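Local coordinates for protein putative phosphinothricin n-acetyltransferase (Acinetobacter baylyi, PDB 2JLM) that probably transfers the acetyl group of acetyl-CoA to the amino group of L-methionine sulfoximine and L-methionine sulfone, at residues E114-A119 with L145-S150; E26-A31 with L74-W79; T6-R11 with R103-S108. All coordinates share one frame; numbering follows the deposited sequence.

Contact 1: residues E114-A119 with L145-S150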
ATOM      1  N   GLU D 114      16.016   6.656  11.804  1.00 25.49           N
ATOM      2  CA  GLU D 114      14.805   5.922  11.475  1.00 24.02           C
ATOM      3  C   GLU D 114      14.387   6.223  10.019  1.00 24.61           C
ATOM      4  O   GLU D 114      14.017   5.317   9.271  1.00 27.20           O
ATOM      5  CB  GLU D 114      13.703   6.256  12.491  1.00 23.39           C
ATOM      6  CG  GLU D 114      12.505   5.301  12.500  1.00 61.47           C
ATOM      7  CD  GLU D 114      12.800   3.937  13.132  1.00 49.46           C
ATOM      8  OE1 GLU D 114      13.930   3.709  13.624  1.00 32.04           O
ATOM      9  OE2 GLU D 114      11.885   3.083  13.134  1.00 51.87           O
ATOM     10  N   LEU D 115      14.492   7.484   9.606  1.00 22.11           N
ATOM     11  CA  LEU D 115      14.176   7.862   8.222  1.00 17.47           C
ATOM     12  C   LEU D 115      15.068   7.150   7.212  1.00 14.43           C
ATOM     13  O   LEU D 115      14.609   6.742   6.151  1.00 23.91           O
ATOM     14  CB  LEU D 115      14.317   9.368   8.023  1.00 19.01           C
ATOM     15  CG  LEU D 115      13.617   9.890   6.772  1.00 23.63           C
ATOM     16  CD1 LEU D 115      12.116   9.669   6.915  1.00 15.71           C
ATOM     17  CD2 LEU D 115      13.935  11.352   6.553  1.00 25.19           C
ATOM     18  N   ILE D 116      16.343   7.004   7.542  1.00 21.27           N
ATOM     19  CA  ILE D 116      17.279   6.344   6.639  1.00 23.52           C
ATOM     20  C   ILE D 116      16.942   4.862   6.493  1.00 35.09           C
ATOM     21  O   ILE D 116      17.003   4.297   5.387  1.00 26.71           O
ATOM     22  CB  ILE D 116      18.717   6.536   7.120  1.00 19.36           C
ATOM     23  CG1 ILE D 116      19.096   8.017   7.024  1.00 18.07           C
ATOM     24  CG2 ILE D 116      19.695   5.674   6.319  1.00 12.72           C
ATOM     25  CD1 ILE D 116      20.469   8.335   7.614  1.00 16.20           C
ATOM     26  N   LYS D 117      16.578   4.238   7.611  1.00 30.09           N
ATOM     27  CA  LYS D 117      16.103   2.858   7.588  1.00 23.82           C
ATOM     28  C   LYS D 117      14.906   2.752   6.655  1.00 21.22           C
ATOM     29  O   LYS D 117      14.831   1.840   5.841  1.00 32.39           O
ATOM     30  CB  LYS D 117      15.737   2.380   8.999  1.00 37.36           C
ATOM     31  CG  LYS D 117      16.941   1.897   9.819  1.00 30.60           C
ATOM     32  CD  LYS D 117      16.544   1.505  11.245  1.00 53.41           C
ATOM     33  N   ARG D 118      13.987   3.712   6.752  1.00 14.99           N
ATOM     34  CA  ARG D 118      12.814   3.732   5.888  1.00 20.38           C
ATOM     35  C   ARG D 118      13.183   3.891   4.404  1.00 43.47           C
ATOM     36  O   ARG D 118      12.539   3.298   3.536  1.00 23.14           O
ATOM     37  CB  ARG D 118      11.850   4.846   6.314  1.00 17.64           C
ATOM     38  CG  ARG D 118      10.441   4.704   5.736  1.00 33.64           C
ATOM     39  CD  ARG D 118       9.718   3.491   6.326  1.00 23.44           C
ATOM     40  NE  ARG D 118       9.616   3.616   7.777  1.00 24.29           N
ATOM     41  CZ  ARG D 118       8.618   4.235   8.402  1.00 43.68           C
ATOM     42  NH1 ARG D 118       8.607   4.319   9.727  1.00 43.51           N
ATOM     43  NH2 ARG D 118       7.621   4.764   7.705  1.00 23.48           N
ATOM     44  N   ALA D 119      14.208   4.697   4.122  1.00 28.96           N
ATOM     45  CA  ALA D 119      14.669   4.920   2.751  1.00 35.16           C
ATOM     46  C   ALA D 119      15.157   3.616   2.135  1.00 28.51           C
ATOM     47  O   ALA D 119      14.828   3.296   0.990  1.00 33.11           O
ATOM     48  CB  ALA D 119      15.796   5.988   2.702  1.00 13.33           C
ATOM     49  N   LEU D 145      26.115  10.800  10.027  1.00 23.33           N
ATOM     50  CA  LEU D 145      25.252   9.768   9.468  1.00 14.71           C
ATOM     51  C   LEU D 145      25.773   9.282   8.117  1.00 12.52           C
ATOM     52  O   LEU D 145      25.160   8.435   7.481  1.00 26.05           O
ATOM     53  CB  LEU D 145      23.832  10.298   9.316  1.00 15.84           C
ATOM     54  CG  LEU D 145      23.093  10.545  10.633  1.00 40.31           C
ATOM     55  CD1 LEU D 145      21.923  11.484  10.427  1.00 23.23           C
ATOM     56  CD2 LEU D 145      22.627   9.239  11.244  1.00 29.40           C
ATOM     57  N   GLY D 146      26.887   9.850   7.663  1.00 22.47           N
ATOM     58  CA  GLY D 146      27.519   9.374   6.444  1.00 12.31           C
ATOM     59  C   GLY D 146      27.164  10.174   5.200  1.00 29.28           C
ATOM     60  O   GLY D 146      27.525   9.788   4.091  1.00 32.69           O
ATOM     61  N   PHE D 147      26.448  11.281   5.369  1.00 19.33           N
ATOM     62  CA  PHE D 147      26.215  12.168   4.234  1.00 25.92           C
ATOM     63  C   PHE D 147      27.521  12.792   3.816  1.00 23.31           C
ATOM     64  O   PHE D 147      28.413  13.003   4.635  1.00 22.07           O
ATOM     65  CB  PHE D 147      25.228  13.282   4.563  1.00  7.88           C
ATOM     66  CG  PHE D 147      23.803  12.816   4.651  1.00 22.62           C
ATOM     67  CD1 PHE D 147      22.885  13.160   3.671  1.00  8.32           C
ATOM     68  CD2 PHE D 147      23.381  12.039   5.719  1.00  9.78           C
ATOM     69  CE1 PHE D 147      21.568  12.750   3.767  1.00 13.32           C
ATOM     70  CE2 PHE D 147      22.077  11.622   5.815  1.00 17.10           C
ATOM     71  CZ  PHE D 147      21.164  11.976   4.837  1.00 18.69           C
ATOM     72  N   ILE D 148      27.615  13.095   2.530  1.00 21.32           N
ATOM     73  CA  ILE D 148      28.779  13.743   1.977  1.00 16.51           C
ATOM     74  C   ILE D 148      28.364  15.063   1.347  1.00 19.63           C
ATOM     75  O   ILE D 148      27.286  15.177   0.755  1.00 31.63           O
ATOM     76  CB  ILE D 148      29.437  12.847   0.909  1.00 23.85           C
ATOM     77  CG1 ILE D 148      29.769  11.477   1.505  1.00 42.65           C
ATOM     78  CG2 ILE D 148      30.692  13.485   0.382  1.00 21.20           C
ATOM     79  N   HIS D 149      29.238  16.053   1.476  1.00 23.49           N
ATOM     80  CA  HIS D 149      29.022  17.369   0.908  1.00 21.31           C
ATOM     81  C   HIS D 149      29.053  17.311  -0.629  1.00 20.62           C
ATOM     82  O   HIS D 149      30.072  16.978  -1.219  1.00 19.52           O
ATOM     83  CB  HIS D 149      30.097  18.312   1.444  1.00 18.67           C
ATOM     84  CG  HIS D 149      29.974  19.714   0.946  1.00 23.73           C
ATOM     85  ND1 HIS D 149      31.052  20.444   0.494  1.00 37.97           N
ATOM     86  CD2 HIS D 149      28.892  20.519   0.806  1.00 14.86           C
ATOM     87  CE1 HIS D 149      30.645  21.639   0.111  1.00 38.51           C
ATOM     88  NE2 HIS D 149      29.339  21.711   0.286  1.00 19.79           N
ATOM     89  N   SER D 150      27.932  17.602  -1.279  1.00 20.27           N
ATOM     90  CA  SER D 150      27.857  17.476  -2.742  1.00 26.74           C
ATOM     91  C   SER D 150      28.244  18.778  -3.429  1.00 29.95           C
ATOM     92  O   SER D 150      28.623  18.789  -4.605  1.00 25.32           O
ATOM     93  CB  SER D 150      26.450  17.078  -3.188  1.00 31.45           C
ATOM     94  OG  SER D 150      26.025  15.865  -2.594  1.00 20.95           O
TER
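No polar bond joins Ile116 to Leu145 or Phe147; the shortest polar link here is internal to the helix, Ala119 N to Leu115 O at 2.9 Å. This bond and that from Arg118 N to Glu114 O span Ile116 and keep it in regular helix; it is the one residue of 114-119 that touches 145-150. The touching is done by a single methyl. Ile116 CG1 stands anti to the carbonyl carbon (chi1 -66°) and the chain then runs straight on (chi2 174°), which carries CD1 well away from the helix axis. There it meets Leu145 CB at 4.2 Å and Phe147 CE2 at 4.1 Å, approaching the ring obliquely. The patch is small, with 99 Å² buried, and apolar throughout. The two partners flank Gly146, whose positive phi (97°) belongs to the Schellman motif that ends helix 136-144; after this turn the chain brings the Phe147 ring within reach of Ile116 and then enters strand 148-159. Elsewhere, Phe147 meets His142 edge-to-face and also touches the ring of His94, and Leu145 leans on Met112 and Asn113, one turn back along helix 107-121. That helix presses another flank, through Leu115 and Ala119, onto Trp79 of strand 73-81. Beyond the contact, Ile148 and Ser150 hydrogen-bond through their backbones to strand 162-172, so the patch sits where helix 107-121 passes the junction of helix 136-144 with strand 148-159, outermost within this chain, where Ser150 also bonds through its backbone to a neighbouring subunit.

Contact 2: residues E26-A31 with L74-W79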
ATOM      1  N   GLU D  26       2.867  23.989  14.193  1.00 42.42           N
ATOM      2  CA  GLU D  26       3.485  24.905  15.150  1.00 50.58           C
ATOM      3  C   GLU D  26       5.002  24.796  15.094  1.00 35.27           C
ATOM      4  O   GLU D  26       5.728  25.775  15.308  1.00 41.36           O
ATOM      5  CB  GLU D  26       2.998  24.618  16.577  1.00 56.96           C
ATOM      6  CG  GLU D  26       1.487  24.449  16.726  1.00 71.35           C
ATOM      7  CD  GLU D  26       0.735  25.766  16.804  1.00 85.22           C
ATOM      8  OE1 GLU D  26      -0.459  25.792  16.431  1.00 81.31           O
ATOM      9  OE2 GLU D  26       1.333  26.772  17.242  1.00 81.38           O
ATOM     10  N   ILE D  27       5.481  23.593  14.809  1.00 33.43           N
ATOM     11  CA  ILE D  27       6.911  23.340  14.719  1.00 38.21           C
ATOM     12  C   ILE D  27       7.460  24.005  13.448  1.00 55.30           C
ATOM     13  O   ILE D  27       8.471  24.717  13.483  1.00 30.34           O
ATOM     14  CB  ILE D  27       7.179  21.821  14.794  1.00 59.66           C
ATOM     15  CG1 ILE D  27       6.865  21.333  16.213  1.00 44.68           C
ATOM     16  CG2 ILE D  27       8.612  21.482  14.419  1.00 29.07           C
ATOM     17  CD1 ILE D  27       6.549  19.865  16.321  1.00 38.28           C
ATOM     18  N   LEU D  28       6.760  23.824  12.335  1.00 41.22           N
ATOM     19  CA  LEU D  28       7.162  24.474  11.088  1.00 32.81           C
ATOM     20  C   LEU D  28       7.224  25.992  11.218  1.00 61.76           C
ATOM     21  O   LEU D  28       8.240  26.617  10.882  1.00 50.57           O
ATOM     22  CB  LEU D  28       6.223  24.087   9.949  1.00 28.75           C
ATOM     23  CG  LEU D  28       6.329  22.619   9.531  1.00 40.64           C
ATOM     24  CD1 LEU D  28       5.536  22.364   8.259  1.00 49.36           C
ATOM     25  CD2 LEU D  28       7.791  22.212   9.352  1.00 39.56           C
ATOM     26  N   ASN D  29       6.140  26.590  11.703  1.00 41.23           N
ATOM     27  CA  ASN D  29       6.079  28.044  11.792  1.00 34.74           C
ATOM     28  C   ASN D  29       7.160  28.619  12.687  1.00 40.60           C
ATOM     29  O   ASN D  29       7.662  29.721  12.435  1.00 47.76           O
ATOM     30  CB  ASN D  29       4.696  28.511  12.225  1.00 39.12           C
ATOM     31  CG  ASN D  29       3.654  28.254  11.168  1.00 53.21           C
ATOM     32  OD1 ASN D  29       3.981  28.098   9.992  1.00 54.20           O
ATOM     33  ND2 ASN D  29       2.392  28.198  11.577  1.00 59.22           N
ATOM     34  N   ASP D  30       7.543  27.871  13.718  1.00 28.16           N
ATOM     35  CA  ASP D  30       8.622  28.332  14.581  1.00 41.73           C
ATOM     36  C   ASP D  30       9.923  28.395  13.792  1.00 58.42           C
ATOM     37  O   ASP D  30      10.695  29.348  13.925  1.00 46.21           O
ATOM     38  CB  ASP D  30       8.807  27.430  15.795  1.00 24.65           C
ATOM     39  CG  ASP D  30      10.164  27.624  16.450  1.00 69.15           C
ATOM     40  OD1 ASP D  30      10.353  28.623  17.180  1.00 35.25           O
ATOM     41  OD2 ASP D  30      11.055  26.781  16.218  1.00 58.63           O
ATOM     42  N   ALA D  31      10.155  27.371  12.972  1.00 35.96           N
ATOM     43  CA  ALA D  31      11.354  27.304  12.142  1.00 52.86           C
ATOM     44  C   ALA D  31      11.332  28.379  11.063  1.00 48.01           C
ATOM     45  O   ALA D  31      12.375  28.910  10.685  1.00 32.82           O
ATOM     46  CB  ALA D  31      11.487  25.932  11.510  1.00 25.00           C
ATOM     47  N   LEU D  74       7.595  15.542  19.734  1.00 26.11           N
ATOM     48  CA  LEU D  74       8.919  16.113  19.993  1.00 37.34           C
ATOM     49  C   LEU D  74       9.575  16.631  18.721  1.00 45.46           C
ATOM     50  O   LEU D  74      10.469  17.472  18.768  1.00 31.42           O
ATOM     51  CB  LEU D  74       9.839  15.085  20.654  1.00 26.92           C
ATOM     52  CG  LEU D  74       9.375  14.575  22.019  1.00 41.61           C
ATOM     53  CD1 LEU D  74      10.538  13.950  22.774  1.00 23.82           C
ATOM     54  CD2 LEU D  74       8.769  15.711  22.835  1.00 41.68           C
ATOM     55  N   GLY D  75       9.122  16.128  17.581  1.00 40.44           N
ATOM     56  CA  GLY D  75       9.715  16.487  16.313  1.00 33.48           C
ATOM     57  C   GLY D  75       9.401  15.410  15.306  1.00 26.22           C
ATOM     58  O   GLY D  75       8.906  14.341  15.672  1.00 25.69           O
ATOM     59  N   PHE D  76       9.678  15.694  14.040  1.00 20.24           N
ATOM     60  CA  PHE D  76       9.362  14.763  12.961  1.00 32.71           C
ATOM     61  C   PHE D  76      10.381  14.825  11.823  1.00 30.11           C
ATOM     62  O   PHE D  76      11.148  15.779  11.698  1.00 29.65           O
ATOM     63  CB  PHE D  76       7.945  15.015  12.434  1.00 22.97           C
ATOM     64  CG  PHE D  76       7.787  16.321  11.716  1.00 32.63           C
ATOM     65  CD1 PHE D  76       7.832  16.377  10.332  1.00 43.75           C
ATOM     66  CD2 PHE D  76       7.601  17.500  12.424  1.00 40.35           C
ATOM     67  CE1 PHE D  76       7.692  17.588   9.665  1.00 31.01           C
ATOM     68  CE2 PHE D  76       7.461  18.710  11.764  1.00 43.15           C
ATOM     69  CZ  PHE D  76       7.508  18.753  10.383  1.00 37.65           C
ATOM     70  N   ALA D  77      10.408  13.784  11.007  1.00 33.92           N
ATOM     71  CA  ALA D  77      11.275  13.772   9.844  1.00 27.91           C
ATOM     72  C   ALA D  77      10.442  13.280   8.684  1.00 38.44           C
ATOM     73  O   ALA D  77       9.459  12.569   8.878  1.00 29.62           O
ATOM     74  CB  ALA D  77      12.471  12.867  10.063  1.00 17.17           C
ATOM     75  N   SER D  78      10.822  13.666   7.477  1.00 25.91           N
ATOM     76  CA  SER D  78      10.033  13.312   6.316  1.00 24.48           C
ATOM     77  C   SER D  78      10.888  13.487   5.067  1.00 32.92           C
ATOM     78  O   SER D  78      11.995  14.018   5.142  1.00 20.12           O
ATOM     79  CB  SER D  78       8.802  14.210   6.253  1.00 21.44           C
ATOM     80  OG  SER D  78       7.909  13.791   5.234  1.00 32.30           O
ATOM     81  N   TRP D  79      10.390  13.021   3.925  1.00 23.34           N
ATOM     82  CA  TRP D  79      11.007  13.371   2.647  1.00 30.05           C
ATOM     83  C   TRP D  79       9.965  13.669   1.580  1.00 22.46           C
ATOM     84  O   TRP D  79       8.785  13.398   1.755  1.00 33.82           O
ATOM     85  CB  TRP D  79      12.011  12.314   2.167  1.00 13.22           C
ATOM     86  CG  TRP D  79      11.415  11.036   1.676  1.00 21.29           C
ATOM     87  CD1 TRP D  79      10.532  10.887   0.644  1.00 20.36           C
ATOM     88  CD2 TRP D  79      11.684   9.716   2.167  1.00 14.70           C
ATOM     89  NE1 TRP D  79      10.219   9.565   0.477  1.00 20.25           N
ATOM     90  CE2 TRP D  79      10.912   8.823   1.398  1.00 26.75           C
ATOM     91  CE3 TRP D  79      12.488   9.205   3.187  1.00 28.48           C
ATOM     92  CZ2 TRP D  79      10.925   7.452   1.618  1.00 22.29           C
ATOM     93  CZ3 TRP D  79      12.497   7.844   3.404  1.00 24.50           C
ATOM     94  CH2 TRP D  79      11.719   6.981   2.624  1.00 27.19           C
TER
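The Phe76 ring takes residues 26-31 of helix 17-34 along its far rim: Leu28 CD2 lies at the edge, near the ring plane, 3.6 Å from Phe76 CZ, whereas Ile27 CG2 comes in obliquely, 4.0 Å from Phe76 CE2. The ring of Tyr97, on the next strand, also meets Phe76, the two planes inclined at about 35°. Two neighbouring helix residues thus hold adjacent corners of one aromatic ring, by different routes. Ile27 points at the strand and uses its branch methyl CG2, which is anti to the backbone N; its side chain lies alongside that of Phe76, heading the opposite way. Leu28 starts off to one side and reaches across, its side chain meeting the Phe76 side chain at about a right angle, with Leu28 CG itself 4.1 Å from Phe76 CZ. Phe76 has CG between its backbone N and carbonyl carbon (chi1 68°), with the ring projecting from the sheet toward the helix. All three residues are buried, and no hydrogen bond crosses between the segments. The backbones come closest at Ile27 and Gly75, where the CA atoms are 7.6 Å apart; Gly75 has a positive phi. Tyr97 continues the hydrophobic layer, touching Ile27, Leu28 and Ala31, and Ile63 of the strand on the other side also packs on Phe76. Leu74 and Ala77 instead contact helix 107-121, so strand 73-81 is sandwiched between helices packed on opposite sides of the sheet, the layered architecture of the GNAT acetyltransferase fold, with helix 17-34 as its first helix.

Contact 3: residues T6-R11 with R103-S108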
ATOM      1  N   THR D   6      16.666  13.009  34.448  1.00 39.20           N
ATOM      2  CA  THR D   6      17.903  12.881  33.674  1.00 51.06           C
ATOM      3  C   THR D   6      17.687  12.465  32.223  1.00 48.08           C
ATOM      4  O   THR D   6      18.624  12.511  31.423  1.00 54.61           O
ATOM      5  CB  THR D   6      18.908  11.893  34.321  1.00 52.73           C
ATOM      6  OG1 THR D   6      18.259  10.644  34.599  1.00 50.05           O
ATOM      7  CG2 THR D   6      19.483  12.477  35.606  1.00 40.36           C
ATOM      8  N   THR D   7      16.469  12.048  31.881  1.00 41.90           N
ATOM      9  CA  THR D   7      16.216  11.561  30.526  1.00 37.64           C
ATOM     10  C   THR D   7      14.791  11.760  30.020  1.00 51.61           C
ATOM     11  O   THR D   7      13.822  11.666  30.776  1.00 40.08           O
ATOM     12  CB  THR D   7      16.597  10.073  30.371  1.00 61.61           C
ATOM     13  OG1 THR D   7      16.708   9.753  28.978  1.00 59.25           O
ATOM     14  CG2 THR D   7      15.553   9.176  31.021  1.00 44.58           C
ATOM     15  N   THR D   8      14.684  12.043  28.726  1.00 51.30           N
ATOM     16  CA  THR D   8      13.398  12.098  28.054  1.00 30.05           C
ATOM     17  C   THR D   8      13.161  10.773  27.359  1.00 38.24           C
ATOM     18  O   THR D   8      13.916  10.380  26.464  1.00 37.86           O
ATOM     19  CB  THR D   8      13.343  13.206  26.998  1.00 42.17           C
ATOM     20  OG1 THR D   8      13.446  14.482  27.636  1.00 39.32           O
ATOM     21  CG2 THR D   8      12.025  13.135  26.228  1.00 41.93           C
ATOM     22  N   LEU D   9      12.118  10.079  27.791  1.00 46.44           N
ATOM     23  CA  LEU D   9      11.718   8.838  27.155  1.00 45.93           C
ATOM     24  C   LEU D   9      10.873   9.200  25.938  1.00 26.23           C
ATOM     25  O   LEU D   9      10.012  10.079  26.013  1.00 35.05           O
ATOM     26  CB  LEU D   9      10.910   7.991  28.136  1.00 39.75           C
ATOM     27  CG  LEU D   9      10.727   6.518  27.790  1.00 32.45           C
ATOM     28  CD1 LEU D   9      12.055   5.809  27.867  1.00 31.08           C
ATOM     29  CD2 LEU D   9       9.722   5.887  28.736  1.00 33.83           C
ATOM     30  N   PHE D  10      11.118   8.538  24.812  1.00 22.75           N
ATOM     31  CA  PHE D  10      10.335   8.820  23.614  1.00 26.13           C
ATOM     32  C   PHE D  10      10.226   7.592  22.735  1.00 26.45           C
ATOM     33  O   PHE D  10      11.059   6.682  22.811  1.00 32.88           O
ATOM     34  CB  PHE D  10      10.962   9.966  22.809  1.00 36.17           C
ATOM     35  CG  PHE D  10      12.118   9.536  21.955  1.00 27.92           C
ATOM     36  CD1 PHE D  10      11.924   9.189  20.628  1.00 31.03           C
ATOM     37  CD2 PHE D  10      13.398   9.465  22.484  1.00 31.79           C
ATOM     38  CE1 PHE D  10      12.989   8.789  19.838  1.00 31.96           C
ATOM     39  CE2 PHE D  10      14.463   9.068  21.707  1.00 36.13           C
ATOM     40  CZ  PHE D  10      14.263   8.731  20.381  1.00 24.04           C
ATOM     41  N   ARG D  11       9.192   7.573  21.897  1.00 25.71           N
ATOM     42  CA  ARG D  11       8.993   6.486  20.952  1.00 27.49           C
ATOM     43  C   ARG D  11       8.713   7.071  19.573  1.00 41.66           C
ATOM     44  O   ARG D  11       8.382   8.249  19.456  1.00 19.30           O
ATOM     45  CB  ARG D  11       7.803   5.628  21.374  1.00 27.76           C
ATOM     46  CG  ARG D  11       6.468   6.353  21.201  1.00 35.52           C
ATOM     47  CD  ARG D  11       5.307   5.528  21.724  1.00 41.63           C
ATOM     48  NE  ARG D  11       4.176   6.383  22.078  1.00 52.84           N
ATOM     49  CZ  ARG D  11       3.058   6.476  21.366  1.00 39.33           C
ATOM     50  NH1 ARG D  11       2.908   5.744  20.267  1.00 40.25           N
ATOM     51  NH2 ARG D  11       2.088   7.293  21.756  1.00 45.64           N
ATOM     52  N   ARG D 103      15.408  20.737  21.586  1.00 39.08           N
ATOM     53  CA  ARG D 103      16.619  20.764  20.777  1.00 50.82           C
ATOM     54  C   ARG D 103      17.830  20.461  21.640  1.00 40.49           C
ATOM     55  O   ARG D 103      17.808  20.682  22.848  1.00 65.71           O
ATOM     56  CB  ARG D 103      16.770  22.112  20.083  1.00 31.17           C
ATOM     57  CG  ARG D 103      15.478  22.589  19.455  1.00 32.39           C
ATOM     58  CD  ARG D 103      15.726  23.190  18.090  1.00 52.79           C
ATOM     59  NE  ARG D 103      14.473  23.559  17.453  1.00 40.74           N
ATOM     60  CZ  ARG D 103      13.988  24.793  17.423  1.00 42.59           C
ATOM     61  NH1 ARG D 103      12.832  25.039  16.823  1.00 45.42           N
ATOM     62  NH2 ARG D 103      14.661  25.783  17.989  1.00 46.12           N
ATOM     63  N   GLY D 104      18.881  19.931  21.021  1.00 49.05           N
ATOM     64  CA  GLY D 104      20.105  19.634  21.745  1.00 47.07           C
ATOM     65  C   GLY D 104      20.132  18.271  22.412  1.00 47.89           C
ATOM     66  O   GLY D 104      21.112  17.915  23.061  1.00 39.53           O
ATOM     67  N   LEU D 105      19.068  17.495  22.232  1.00 46.99           N
ATOM     68  CA  LEU D 105      18.925  16.212  22.923  1.00 37.34           C
ATOM     69  C   LEU D 105      19.254  14.983  22.075  1.00 46.78           C
ATOM     70  O   LEU D 105      19.194  13.859  22.573  1.00 41.10           O
ATOM     71  CB  LEU D 105      17.502  16.072  23.466  1.00 16.71           C
ATOM     72  CG  LEU D 105      17.046  17.194  24.400  1.00 61.48           C
ATOM     73  CD1 LEU D 105      15.586  16.999  24.804  1.00 27.24           C
ATOM     74  CD2 LEU D 105      17.962  17.269  25.622  1.00 41.76           C
ATOM     75  N   GLY D 106      19.574  15.184  20.799  1.00 32.90           N
ATOM     76  CA  GLY D 106      19.897  14.069  19.918  1.00 28.97           C
ATOM     77  C   GLY D 106      18.669  13.486  19.239  1.00 26.08           C
ATOM     78  O   GLY D 106      18.691  12.381  18.683  1.00 31.76           O
ATOM     79  N   LEU D 107      17.578  14.232  19.284  1.00 19.50           N
ATOM     80  CA  LEU D 107      16.367  13.816  18.599  1.00 20.24           C
ATOM     81  C   LEU D 107      16.553  13.755  17.066  1.00 33.47           C
ATOM     82  O   LEU D 107      16.065  12.829  16.414  1.00 31.58           O
ATOM     83  CB  LEU D 107      15.201  14.729  18.989  1.00 15.55           C
ATOM     84  CG  LEU D 107      14.586  14.325  20.333  1.00 40.32           C
ATOM     85  CD1 LEU D 107      13.409  15.214  20.713  1.00 31.63           C
ATOM     86  CD2 LEU D 107      14.160  12.875  20.279  1.00 35.87           C
ATOM     87  N   SER D 108      17.269  14.731  16.509  1.00 22.70           N
ATOM     88  CA  SER D 108      17.489  14.821  15.066  1.00 23.24           C
ATOM     89  C   SER D 108      18.136  13.568  14.561  1.00 24.42           C
ATOM     90  O   SER D 108      17.807  13.073  13.490  1.00 27.14           O
ATOM     91  CB  SER D 108      18.417  15.998  14.725  1.00 22.72           C
ATOM     92  OG  SER D 108      17.684  17.205  14.713  1.00 35.83           O
TER
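Leu107 sets one methyl squarely over the face of the Phe10 ring. Its CD2 stands 4.0 Å from the Phe10 ring centroid and only 5° off the ring normal, a CH-pi contact centred well enough that Phe10 CD2, CE2 and CZ are all 4.1 Å from Leu107 CD2. The two side chains run counter to one another and overlap at their ends. Phe10 points from its strand toward residues 103-108, with CG lodged between backbone N and carbonyl carbon (chi1 80°). Leu107 CG lies anti to the carbonyl carbon; CD1 carries the chain straight on (chi2 -179°) to Leu74, and CD2 branches off over the Phe10 ring. Two residues back on each side, Thr8 and Leu105 point at each other more loosely: Leu105 CD1 is 4.4 Å from Thr8 OG1, a marginal approach with no bond. His110, one helical turn beyond Leu107, also meets the Phe10 ring. Strand 7-14 is the edge of the sheet within its own chain, but residues 7 to 10 form a parallel ladder with a strand of a neighbouring subunit, and Leu105 O accepts a hydrogen bond from Thr7 OG1 of that subunit. The contact therefore lies beside an intersubunit seam. Gly104 and Gly106 both take positive phi, and Gly106 occupies the N-cap position before helix 107-121. This run, Arg-Gly-Leu-Gly-Leu-Ser, resembles the R-x-x-G-x-G/A signature of GNAT enzymes, with serine in the last place; in relatives that loop binds the pyrophosphate of acetyl-CoA through backbone amides, consistent with a similar role here.

Helix 107-121 ties contacts 1 and 3 together: contact 3 sits at its N-terminal start and contact 1 further along, their centres about 20 Å apart and not touching. Contact 2, about 15 Å by centres from contact 3 and 18 Å from contact 1, touches both. Leu74 packs on contact 3, with CB 3.6 Å from Leu107 CD1, and Trp79 packs on contact 1, with CH2 3.6 Å from Ala119 CA. Of the three, only contact 3 includes the loop that probably binds the acetyl-CoA pyrophosphate; a salt bridge, Asp30 OD2 to Arg103 NH1 at 2.6 Å, ties contact 2 to that loop.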